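Local coordinates for glycoside hydrolase family protein (Novosphingobium sp. PP1Y, PDB 6Q2F) that hydrolyses alpha-L-rhamnosides as the bacterial alpha-L-rhamnosidase RHA-P, probably releasing terminal L-rhamnose from its glycoside substrates, at residues A[994-997]-A[1001-1004]; A[1006-1011]-A[1029-1034]; A[1049-1052]-A[1057-1060]; A[1065-1070]-A[1077-1082]; A[1090-1095]-A[1130-1135]. All coordinates share one frame; numbering follows the deposited sequence.

Contact 1. Residues A[994-997]-A[1001-1004]; sequences VAFQ and GAPA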
# COMPACT_ATOMS: atom_id res chain seq x y z
N VAL A 994 -37.98 25.60 -10.27
CA VAL A 994 -36.56 25.34 -10.04
C VAL A 994 -35.87 26.65 -9.74
O VAL A 994 -35.95 27.59 -10.53
CB VAL A 994 -35.90 24.66 -11.25
CG1 VAL A 994 -34.51 24.17 -10.86
CG2 VAL A 994 -36.76 23.52 -11.75
N ALA A 995 -35.16 26.70 -8.61
CA ALA A 995 -34.36 27.87 -8.25
C ALA A 995 -32.90 27.45 -8.21
O ALA A 995 -32.58 26.39 -7.67
CB ALA A 995 -34.80 28.47 -6.91
N PHE A 996 -32.03 28.28 -8.77
CA PHE A 996 -30.63 27.93 -8.92
C PHE A 996 -29.77 28.72 -7.95
O PHE A 996 -29.94 29.93 -7.78
CB PHE A 996 -30.16 28.16 -10.35
CG PHE A 996 -30.77 27.22 -11.34
CD1 PHE A 996 -30.21 25.97 -11.53
CD2 PHE A 996 -31.88 27.59 -12.08
CE1 PHE A 996 -30.75 25.09 -12.45
CE2 PHE A 996 -32.44 26.70 -13.01
CZ PHE A 996 -31.87 25.45 -13.19
N GLN A 997 -28.84 28.01 -7.31
CA GLN A 997 -27.80 28.64 -6.50
C GLN A 997 -27.19 29.84 -7.21
O GLN A 997 -26.81 29.76 -8.39
CB GLN A 997 -26.72 27.61 -6.19
CG GLN A 997 -25.74 28.10 -5.19
CD GLN A 997 -24.86 26.95 -4.65
OE1 GLN A 997 -24.78 25.87 -5.23
NE2 GLN A 997 -24.20 27.21 -3.53
N GLY A 1001 -23.82 31.10 -12.76
CA GLY A 1001 -24.09 31.20 -14.17
C GLY A 1001 -25.51 30.85 -14.58
O GLY A 1001 -25.82 30.91 -15.77
N ALA A 1002 -26.37 30.49 -13.65
CA ALA A 1002 -27.74 30.16 -13.99
C ALA A 1002 -28.69 31.30 -13.66
O ALA A 1002 -28.39 32.12 -12.79
CB ALA A 1002 -28.17 28.88 -13.25
N PRO A 1003 -29.85 31.38 -14.32
CA PRO A 1003 -30.85 32.36 -13.90
C PRO A 1003 -31.34 32.06 -12.50
O PRO A 1003 -31.17 30.95 -11.98
CB PRO A 1003 -31.97 32.20 -14.93
CG PRO A 1003 -31.83 30.81 -15.41
CD PRO A 1003 -30.35 30.51 -15.40
N ALA A 1004 -31.93 33.07 -11.87
CA ALA A 1004 -32.44 32.90 -10.51
C ALA A 1004 -33.39 31.71 -10.40
O ALA A 1004 -33.30 30.91 -9.47
CB ALA A 1004 -33.12 34.18 -10.04
O HOH W 1 -26.47 31.07 -10.94

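Contact 2. Residues A[1006-1011]-A[1029-1034]; sequences IELARL and ATYSRN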
# COMPACT_ATOMS: atom_id res chain seq x y z
N ILE A 1006 -36.41 29.11 -12.97
CA ILE A 1006 -37.15 28.79 -14.18
C ILE A 1006 -38.40 28.02 -13.76
O ILE A 1006 -38.56 27.64 -12.60
CB ILE A 1006 -36.34 27.95 -15.18
CG1 ILE A 1006 -36.02 26.57 -14.59
CG2 ILE A 1006 -35.09 28.69 -15.61
CD1 ILE A 1006 -35.22 25.69 -15.51
N GLU A 1007 -39.29 27.82 -14.72
CA GLU A 1007 -40.39 26.88 -14.61
C GLU A 1007 -40.18 25.79 -15.64
O GLU A 1007 -39.90 26.08 -16.81
CB GLU A 1007 -41.75 27.55 -14.80
CG GLU A 1007 -42.94 26.61 -14.62
CD GLU A 1007 -44.29 27.31 -14.77
OE1 GLU A 1007 -44.32 28.53 -15.06
OE2 GLU A 1007 -45.31 26.62 -14.59
N LEU A 1008 -40.27 24.54 -15.21
CA LEU A 1008 -40.22 23.40 -16.10
C LEU A 1008 -41.63 22.87 -16.26
O LEU A 1008 -42.26 22.47 -15.27
CB LEU A 1008 -39.28 22.32 -15.57
CG LEU A 1008 -37.79 22.64 -15.61
CD1 LEU A 1008 -36.99 21.55 -14.92
CD2 LEU A 1008 -37.32 22.80 -17.05
N ALA A 1009 -42.14 22.88 -17.49
CA ALA A 1009 -43.40 22.19 -17.76
C ALA A 1009 -43.27 20.71 -17.45
O ALA A 1009 -44.26 20.06 -17.11
CB ALA A 1009 -43.80 22.38 -19.22
N ARG A 1010 -42.05 20.20 -17.51
CA ARG A 1010 -41.78 18.78 -17.36
C ARG A 1010 -40.38 18.62 -16.80
O ARG A 1010 -39.46 19.34 -17.22
CB ARG A 1010 -41.89 18.09 -18.72
CG ARG A 1010 -42.23 16.63 -18.70
CD ARG A 1010 -43.26 16.29 -19.80
NE ARG A 1010 -44.17 17.41 -20.07
CZ ARG A 1010 -45.28 17.70 -19.38
NH1 ARG A 1010 -45.68 16.92 -18.36
NH2 ARG A 1010 -46.04 18.74 -19.73
N LEU A 1011 -40.21 17.67 -15.88
CA LEU A 1011 -38.87 17.34 -15.42
C LEU A 1011 -38.03 16.96 -16.63
O LEU A 1011 -38.46 16.15 -17.46
CB LEU A 1011 -38.91 16.19 -14.42
CG LEU A 1011 -39.18 16.45 -12.94
CD1 LEU A 1011 -39.25 15.16 -12.12
CD2 LEU A 1011 -38.14 17.41 -12.36
N ALA A 1029 -29.54 23.00 -7.29
CA ALA A 1029 -30.81 23.44 -7.87
C ALA A 1029 -31.94 22.99 -6.95
O ALA A 1029 -32.01 21.81 -6.57
CB ALA A 1029 -31.00 22.87 -9.27
N THR A 1030 -32.82 23.92 -6.59
CA THR A 1030 -33.90 23.66 -5.64
C THR A 1030 -35.22 23.51 -6.40
O THR A 1030 -35.73 24.48 -6.98
CB THR A 1030 -33.99 24.77 -4.60
OG1 THR A 1030 -32.78 24.80 -3.84
CG2 THR A 1030 -35.17 24.54 -3.66
N TYR A 1031 -35.76 22.29 -6.41
CA TYR A 1031 -37.02 22.01 -7.08
C TYR A 1031 -38.17 22.11 -6.09
O TYR A 1031 -38.07 21.65 -4.95
CB TYR A 1031 -37.01 20.62 -7.70
CG TYR A 1031 -36.10 20.43 -8.90
CD1 TYR A 1031 -34.71 20.37 -8.76
CD2 TYR A 1031 -36.64 20.24 -10.17
CE1 TYR A 1031 -33.88 20.17 -9.86
CE2 TYR A 1031 -35.81 20.03 -11.27
CZ TYR A 1031 -34.44 20.00 -11.11
OH TYR A 1031 -33.62 19.79 -12.19
N SER A 1032 -39.28 22.68 -6.55
CA SER A 1032 -40.38 23.14 -5.71
C SER A 1032 -41.68 22.73 -6.37
O SER A 1032 -41.83 22.85 -7.59
CB SER A 1032 -40.34 24.66 -5.54
OG SER A 1032 -41.43 25.12 -4.76
N ARG A 1033 -42.64 22.31 -5.55
CA ARG A 1033 -43.91 21.77 -6.02
C ARG A 1033 -44.77 21.46 -4.81
O ARG A 1033 -44.26 21.28 -3.69
CB ARG A 1033 -43.66 20.49 -6.84
CG ARG A 1033 -44.79 20.00 -7.68
CD ARG A 1033 -44.50 18.56 -8.09
NE ARG A 1033 -45.42 18.04 -9.10
CZ ARG A 1033 -46.70 17.75 -8.86
NH1 ARG A 1033 -47.20 17.97 -7.65
NH2 ARG A 1033 -47.47 17.27 -9.82
N ASN A 1034 -46.08 21.39 -5.04
CA ASN A 1034 -47.05 20.83 -4.09
C ASN A 1034 -47.54 19.48 -4.60
O ASN A 1034 -47.42 19.15 -5.78
CB ASN A 1034 -48.25 21.76 -3.89
CG ASN A 1034 -47.87 23.03 -3.20
OD1 ASN A 1034 -47.14 23.01 -2.21
ND2 ASN A 1034 -48.33 24.16 -3.71

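Contact 3. Residues A[1049-1052]-A[1057-1060]; sequences LDLG and LAQV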
# COMPACT_ATOMS: atom_id res chain seq x y z
N LEU A 1049 -41.11 8.23 -1.31
CA LEU A 1049 -40.89 9.12 -2.45
C LEU A 1049 -39.72 8.57 -3.24
O LEU A 1049 -38.59 8.51 -2.74
CB LEU A 1049 -40.59 10.54 -1.98
CG LEU A 1049 -40.35 11.58 -3.08
CD1 LEU A 1049 -41.66 11.96 -3.72
CD2 LEU A 1049 -39.67 12.81 -2.50
N ASP A 1050 -39.98 8.14 -4.48
CA ASP A 1050 -38.92 7.65 -5.35
C ASP A 1050 -38.63 8.72 -6.38
O ASP A 1050 -39.52 9.14 -7.11
CB ASP A 1050 -39.33 6.34 -6.03
CG ASP A 1050 -38.16 5.66 -6.69
OD1 ASP A 1050 -37.56 6.28 -7.60
OD2 ASP A 1050 -37.82 4.53 -6.31
N LEU A 1051 -37.37 9.16 -6.44
CA LEU A 1051 -36.99 10.28 -7.30
C LEU A 1051 -36.58 9.86 -8.70
O LEU A 1051 -36.33 10.73 -9.54
CB LEU A 1051 -35.83 11.06 -6.68
CG LEU A 1051 -36.06 11.69 -5.32
CD1 LEU A 1051 -34.82 12.45 -4.93
CD2 LEU A 1051 -37.27 12.62 -5.36
N GLY A 1052 -36.49 8.56 -8.98
CA GLY A 1052 -36.00 8.15 -10.29
C GLY A 1052 -34.54 8.52 -10.47
O GLY A 1052 -33.73 8.41 -9.55
N LEU A 1057 -27.38 13.92 -6.29
CA LEU A 1057 -27.90 13.64 -4.98
C LEU A 1057 -28.95 14.64 -4.69
O LEU A 1057 -28.94 15.68 -5.25
CB LEU A 1057 -26.83 13.67 -3.89
CG LEU A 1057 -25.91 14.86 -3.67
CD1 LEU A 1057 -25.32 14.87 -2.28
CD2 LEU A 1057 -24.81 14.91 -4.69
N ALA A 1058 -29.86 14.31 -3.81
CA ALA A 1058 -30.93 15.19 -3.48
C ALA A 1058 -31.41 15.17 -2.07
O ALA A 1058 -31.72 14.16 -1.52
CB ALA A 1058 -32.09 14.91 -4.39
N GLN A 1059 -31.50 16.34 -1.49
CA GLN A 1059 -32.02 16.49 -0.14
C GLN A 1059 -33.49 16.90 -0.25
O GLN A 1059 -33.81 17.83 -0.98
CB GLN A 1059 -31.18 17.51 0.65
CG GLN A 1059 -31.64 17.82 2.08
CD GLN A 1059 -32.85 18.76 2.12
OE1 GLN A 1059 -32.85 19.82 1.48
NE2 GLN A 1059 -33.88 18.38 2.86
N VAL A 1060 -34.38 16.20 0.47
CA VAL A 1060 -35.82 16.35 0.30
C VAL A 1060 -36.44 16.87 1.58
O VAL A 1060 -36.22 16.31 2.66
CB VAL A 1060 -36.47 15.02 -0.11
CG1 VAL A 1060 -38.02 15.18 -0.18
CG2 VAL A 1060 -35.90 14.56 -1.44

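Contact 4. Residues A[1065-1070]-A[1077-1082]; sequences VDVGTA and LDIGKA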
# COMPACT_ATOMS: atom_id res chain seq x y z
N VAL A 1065 -40.02 19.72 6.44
CA VAL A 1065 -39.32 18.73 7.24
C VAL A 1065 -38.33 18.00 6.36
O VAL A 1065 -38.71 17.43 5.33
CB VAL A 1065 -40.30 17.74 7.90
CG1 VAL A 1065 -39.53 16.71 8.68
CG2 VAL A 1065 -41.26 18.48 8.82
N ASP A 1066 -37.07 17.97 6.78
CA ASP A 1066 -36.02 17.24 6.09
C ASP A 1066 -36.24 15.74 6.29
O ASP A 1066 -36.08 15.23 7.40
CB ASP A 1066 -34.66 17.65 6.62
CG ASP A 1066 -33.51 16.90 5.98
OD1 ASP A 1066 -33.73 16.17 5.00
OD2 ASP A 1066 -32.37 17.07 6.44
N VAL A 1067 -36.57 15.03 5.22
CA VAL A 1067 -36.81 13.60 5.31
C VAL A 1067 -35.57 12.79 4.93
O VAL A 1067 -35.65 11.56 4.81
CB VAL A 1067 -38.03 13.19 4.48
CG1 VAL A 1067 -39.24 13.92 5.00
CG2 VAL A 1067 -37.81 13.56 3.02
N GLY A 1068 -34.44 13.44 4.74
CA GLY A 1068 -33.21 12.77 4.37
C GLY A 1068 -32.71 13.28 3.03
O GLY A 1068 -33.31 14.16 2.40
N THR A 1069 -31.57 12.74 2.61
CA THR A 1069 -31.08 13.02 1.27
C THR A 1069 -30.66 11.73 0.59
O THR A 1069 -30.00 10.88 1.20
CB THR A 1069 -29.96 14.09 1.28
OG1 THR A 1069 -28.74 13.59 0.74
CG2 THR A 1069 -29.81 14.70 2.65
N ALA A 1070 -31.11 11.58 -0.65
CA ALA A 1070 -30.85 10.40 -1.45
C ALA A 1070 -29.65 10.69 -2.34
O ALA A 1070 -29.67 11.66 -3.12
CB ALA A 1070 -32.09 10.05 -2.29
N LEU A 1077 -36.87 7.81 -0.53
CA LEU A 1077 -36.92 8.25 0.86
C LEU A 1077 -38.30 7.98 1.44
O LEU A 1077 -39.32 8.09 0.76
CB LEU A 1077 -36.61 9.74 0.97
CG LEU A 1077 -35.20 10.15 0.55
CD1 LEU A 1077 -35.04 11.63 0.63
CD2 LEU A 1077 -34.19 9.45 1.46
N ASP A 1078 -38.32 7.67 2.74
CA ASP A 1078 -39.55 7.39 3.47
C ASP A 1078 -40.15 8.71 3.95
O ASP A 1078 -39.61 9.36 4.85
CB ASP A 1078 -39.24 6.47 4.65
CG ASP A 1078 -40.51 6.02 5.39
OD1 ASP A 1078 -41.54 6.73 5.33
OD2 ASP A 1078 -40.45 4.96 6.04
N ILE A 1079 -41.28 9.11 3.38
CA ILE A 1079 -41.91 10.37 3.74
C ILE A 1079 -43.19 10.18 4.56
O ILE A 1079 -43.79 11.18 4.97
CB ILE A 1079 -42.18 11.24 2.50
CG1 ILE A 1079 -43.25 10.61 1.61
CG2 ILE A 1079 -40.90 11.42 1.72
CD1 ILE A 1079 -43.77 11.59 0.53
N GLY A 1080 -43.58 8.94 4.84
CA GLY A 1080 -44.85 8.68 5.50
C GLY A 1080 -45.11 9.50 6.75
O GLY A 1080 -46.26 9.84 7.05
N LYS A 1081 -44.05 9.85 7.49
CA LYS A 1081 -44.18 10.58 8.75
C LYS A 1081 -44.27 12.08 8.55
O LYS A 1081 -44.80 12.78 9.42
CB LYS A 1081 -43.00 10.26 9.68
CG LYS A 1081 -43.10 8.85 10.29
CD LYS A 1081 -41.86 8.49 11.10
CE LYS A 1081 -41.96 7.07 11.65
NZ LYS A 1081 -40.79 6.72 12.51
N ALA A 1082 -43.75 12.60 7.44
CA ALA A 1082 -43.72 14.03 7.23
C ALA A 1082 -44.93 14.56 6.46
O ALA A 1082 -45.15 15.77 6.46
CB ALA A 1082 -42.44 14.42 6.49
O HOH W 2 -37.27 9.86 6.21

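Contact 5. Residues A[1090-1095]-A[1130-1135]; sequences LEIRVA and SGLIGP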
# COMPACT_ATOMS: atom_id res chain seq x y z
N LEU A 1090 -43.31 20.33 -1.25
CA LEU A 1090 -42.19 19.47 -1.59
C LEU A 1090 -41.07 20.37 -2.09
O LEU A 1090 -41.28 21.18 -3.00
CB LEU A 1090 -42.58 18.45 -2.66
CG LEU A 1090 -41.49 17.49 -3.17
CD1 LEU A 1090 -40.94 16.62 -2.04
CD2 LEU A 1090 -42.08 16.58 -4.26
N GLU A 1091 -39.89 20.24 -1.49
CA GLU A 1091 -38.70 20.95 -1.93
C GLU A 1091 -37.56 19.96 -2.00
O GLU A 1091 -37.34 19.20 -1.04
CB GLU A 1091 -38.31 22.10 -0.99
CG GLU A 1091 -39.45 22.94 -0.46
CD GLU A 1091 -38.94 24.07 0.41
OE1 GLU A 1091 -37.94 24.72 0.01
OE2 GLU A 1091 -39.52 24.29 1.49
N ILE A 1092 -36.86 19.94 -3.12
CA ILE A 1092 -35.83 18.95 -3.40
C ILE A 1092 -34.59 19.69 -3.85
O ILE A 1092 -34.59 20.31 -4.92
CB ILE A 1092 -36.28 17.94 -4.47
CG1 ILE A 1092 -37.58 17.26 -4.03
CG2 ILE A 1092 -35.16 16.95 -4.73
CD1 ILE A 1092 -38.06 16.17 -4.95
N ARG A 1093 -33.54 19.66 -3.03
CA ARG A 1093 -32.31 20.37 -3.34
C ARG A 1093 -31.37 19.36 -3.99
O ARG A 1093 -30.88 18.43 -3.32
CB ARG A 1093 -31.73 20.99 -2.07
CG ARG A 1093 -32.51 22.23 -1.62
CD ARG A 1093 -32.18 22.66 -0.20
NE ARG A 1093 -30.77 22.98 -0.02
CZ ARG A 1093 -29.90 22.22 0.64
NH1 ARG A 1093 -30.29 21.07 1.19
NH2 ARG A 1093 -28.64 22.61 0.74
N VAL A 1094 -31.16 19.51 -5.29
CA VAL A 1094 -30.31 18.60 -6.05
C VAL A 1094 -28.96 19.26 -6.28
O VAL A 1094 -28.88 20.39 -6.78
CB VAL A 1094 -30.92 18.20 -7.40
CG1 VAL A 1094 -29.98 17.23 -8.10
CG2 VAL A 1094 -32.30 17.58 -7.20
N ALA A 1095 -27.90 18.55 -5.91
CA ALA A 1095 -26.52 18.96 -6.16
C ALA A 1095 -25.92 18.05 -7.22
O ALA A 1095 -26.17 16.84 -7.23
CB ALA A 1095 -25.69 18.87 -4.87
N SER A 1130 -27.77 15.90 -15.19
CA SER A 1130 -27.85 16.91 -14.14
C SER A 1130 -29.29 17.13 -13.70
O SER A 1130 -30.22 17.13 -14.53
CB SER A 1130 -27.24 18.23 -14.63
OG SER A 1130 -27.18 19.16 -13.57
N GLY A 1131 -29.48 17.35 -12.40
CA GLY A 1131 -30.75 17.76 -11.84
C GLY A 1131 -31.65 16.61 -11.46
O GLY A 1131 -31.24 15.45 -11.32
N LEU A 1132 -32.92 16.96 -11.26
CA LEU A 1132 -33.97 16.00 -10.90
C LEU A 1132 -34.56 15.48 -12.20
O LEU A 1132 -35.41 16.13 -12.82
CB LEU A 1132 -35.04 16.66 -10.03
CG LEU A 1132 -36.20 15.76 -9.55
CD1 LEU A 1132 -35.66 14.51 -8.83
CD2 LEU A 1132 -37.13 16.51 -8.64
N ILE A 1133 -34.12 14.30 -12.63
CA ILE A 1133 -34.57 13.77 -13.91
C ILE A 1133 -35.87 12.96 -13.78
O ILE A 1133 -36.70 12.97 -14.68
CB ILE A 1133 -33.43 12.94 -14.53
CG1 ILE A 1133 -32.24 13.84 -14.86
CG2 ILE A 1133 -33.90 12.17 -15.75
CD1 ILE A 1133 -30.95 13.07 -15.13
N GLY A 1134 -36.06 12.27 -12.66
CA GLY A 1134 -37.26 11.48 -12.45
C GLY A 1134 -37.36 10.16 -13.20
O GLY A 1134 -36.35 9.62 -13.67
N PRO A 1135 -38.59 9.62 -13.31
CA PRO A 1135 -39.81 10.22 -12.78
C PRO A 1135 -39.89 10.16 -11.25
O PRO A 1135 -39.27 9.29 -10.62
CB PRO A 1135 -40.92 9.37 -13.42
CG PRO A 1135 -40.29 8.01 -13.54
CD PRO A 1135 -38.81 8.25 -13.80

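Contact 1. Residues A[994-997]-A[1001-1004]
Phe996 and Ala1004 are joined by one direct backbone hydrogen bond, Phe996 N to Ala1004 O at 3.0 Å. It is nearly straight, with 167° at the hydrogen. The N-H does not sit on a carbonyl lone pair but comes from above the carbonyl plane, 39° out of it. The same oxygen also receives a CA-H contact, with Ala995 CA 3.4 Å from Ala1004 O. The segments belong to a beta-hairpin: the end of strand 992-996 and the loop that leads to strand 1005-1008, at one edge of the six-stranded sheet. Farther round the loop a water ties the segments together. It donates to Gln997 O at 2.9 Å and accepts from Ala1002 N at 2.8 Å. Phe996 carries the apolar part. Its CB lies 3.6 Å from Ala1002 CB and 3.4 Å from Pro1003 O. CG stands opposite the carbonyl carbon (chi1 -68°), and the ring packs against the loop. Val994 CG1 lies over one ring face, 3.7 Å above the plane and toward the rim. Phe1025 meets the ring edge-to-face. With an alanine here the Ala1002 methyl and Phe1025 would probably lose their aromatic partner, and a gap would open beside the loop.

Contact 2. Residues A[1006-1011]-A[1029-1034]
Leu1008 and Leu1011 meet Tyr1031 across the width of a third strand. Strands 1005-1008 and 1028-1037 both pair antiparallel with strand 992-996, which lies between them, and so they run the same way. No backbone hydrogen bond joins the two segments directly. After Leu1008 the chain turns through Ala1009 and Arg1010, and this brings Leu1011 back toward the tyrosine.

The contact is small, about 92 Å² in all, and wholly apolar. Both leucines use a single methyl, and both aim at the same ring carbon. Leu1011 CD2 is 3.7 Å from Tyr1031 CE2 and 3.9 Å from Tyr1031 CD2. Leu1008 CD1 is 4.1 Å from Tyr1031 CE2. The two methyls lie on opposite sides of the ring plane, and each approaches obliquely. Tyr1031 has CG opposite its own carbonyl carbon (chi1 -70°), which swings the ring away from its strand and in among the leucines. The far end of the ring is fixed too, since Tyr1031 OH is hydrogen-bonded to the backbone N of Leu1132. The ring is thus flanked by the two methyls near CE2 and held by a polar bond at its hydroxyl. Val994, on the strand between them, packs against both Leu1008 and Tyr1031. Leu1011 goes on to touch Leu1132 and Val1136 of strand 1131-1140.

That strand belongs to the four-stranded sheet facing this one. Tyr1031 and Leu1011 therefore belong to the layer between two antiparallel sheets, as in the beta-sandwich of galactose-binding-like domains.

Contact 3. Residues A[1049-1052]-A[1057-1060]
Leu1049, Leu1051, Ala1058 and Val1060 form part of the hydrophobic core of a beta-sandwich, consistent with a galactose-binding-like domain. Strand 1047-1055 belongs to the four-stranded sheet and strand 1057-1062 to the six-stranded one. The segments face each other across the interior and run in opposite senses. Leu1049 lies over Val1060, with their CA atoms 9.2 Å apart. Leu1051 lies over Ala1058, with CA atoms 8.7 Å apart. At this spacing the backbones share no hydrogen bond, and side chains alone bridge the sheets.

The meeting is methyl to methyl. Leu1049 CD2 touches Val1060 CG1 at 3.7 Å. Leu1049 reaches it by extending with CG opposite its backbone N (chi1 -180°). Leu1051 CD1 meets Ala1058 CB, also at 3.7 Å. Val1060 CG2 lies more loosely near the same leucine methyl, 4.2 Å from Leu1051 CD1. All four residues are buried, and Ile1092 and Val1136 pack beside Leu1051. Gln1059 points to the other face of its strand, where its amide bonds to Arg1093, Ser1061 and Asp1066.

An Asx turn spans Leu1051. Asp1050 OD1 accepts from Gly1052 N at 2.9 Å and is met nearly along its C-O bond.

Contact 4. Residues A[1065-1070]-A[1077-1082]
Val1067 and Asp1078 are linked through a water, although no direct hydrogen bond crosses between the two segments. The water donates to Val1067 O at 2.7 Å and to Asp1078 O at 2.8 Å, so both carbonyls are served by one molecule. Apolar contacts do the rest. The two methyls of Val1067 point different ways. CG1 touches Ala1082 CB at 3.6 Å, while CG2 lies 4.0 Å from Ile1079 CG2 and also faces Leu1077. In Leu1077, CG opposite the carbonyl carbon (chi1 -64°) sends the branch toward strand 1065-1070, where CD1 comes within 3.5 Å of Gly1068 O. At the backbone angles of Gly1068 (phi 119°) a CB would jam against the preceding carbonyl O, which by itself calls for glycine. It would also sit tight against Leu1077 CD2.

Each segment also has an Asx turn. Asp1066 OD1 accepts from Gly1068 N at 2.8 Å, with the N-H above the carboxylate plane, 47° out of it. Asp1078 OD1 accepts from Gly1080 N at 3.0 Å, where the chain leaves its strand. Strand 1065-1070 is one of the two outer strands of the six-stranded sheet, and 1076-1078 one of the four-stranded sheet. The contact closes one edge of the beta-sandwich.

Contact 5. Residues A[1090-1095]-A[1130-1135]
Val1094 packs closely on Gly1131 and Leu1132, where the two strands cross. Val1094 CG1 rests on the glycine backbone, 3.8 Å from Gly1131 C. The other methyl, CG2, is 4.0 Å from Leu1132 CB. CG of Leu1132 stands opposite its backbone N (chi1 -179°), which carries the branch along to Ile1092. There Leu1132 CD2 meets Ile1092 CD1 at 3.8 Å, and the side chains cross at about a right angle. An alanine in place of Val1094 would probably open a gap over Gly1131 and leave Leu1132 CB with less to lean on. All of this is buried, and no hydrogen bond joins the segments.

The solvent side is different, for there Glu1091 and Pro1135 are exposed. Ile1133 and Gly1134 form a classic beta bulge opposite Arg1053. The two short segments cross at 109°, their axes 6.8 Å apart at the closest. Strand 1086-1095 lies between strands 1028-1037 and 1057-1062 in the six-stranded sheet. Strand 1131-1140 lies between strands 983-987 and 1047-1055 in the facing one.

How the contacts relate
All five contacts lie in one beta-sandwich near the C-terminal end of the chain, on the same side of its centre. Contacts 1 to 4 follow one another along the chain, and contact 5 closes last with strand 1131-1140. Contact 1 is a hairpin at one edge of the six-stranded sheet. Contact 4 is at the other edge, with centres about 24 Å apart. Contacts 3 and 5 fill the core between the sheets, their centres only about 6 Å apart. Contact 2, whose centre is about 8 Å from that of contact 5, links that core to the hairpin. Touching in the order 1, 2, 5, 3, 4, they run from edge to edge, consistent with a galactose-binding-like domain of the rhamnosidase.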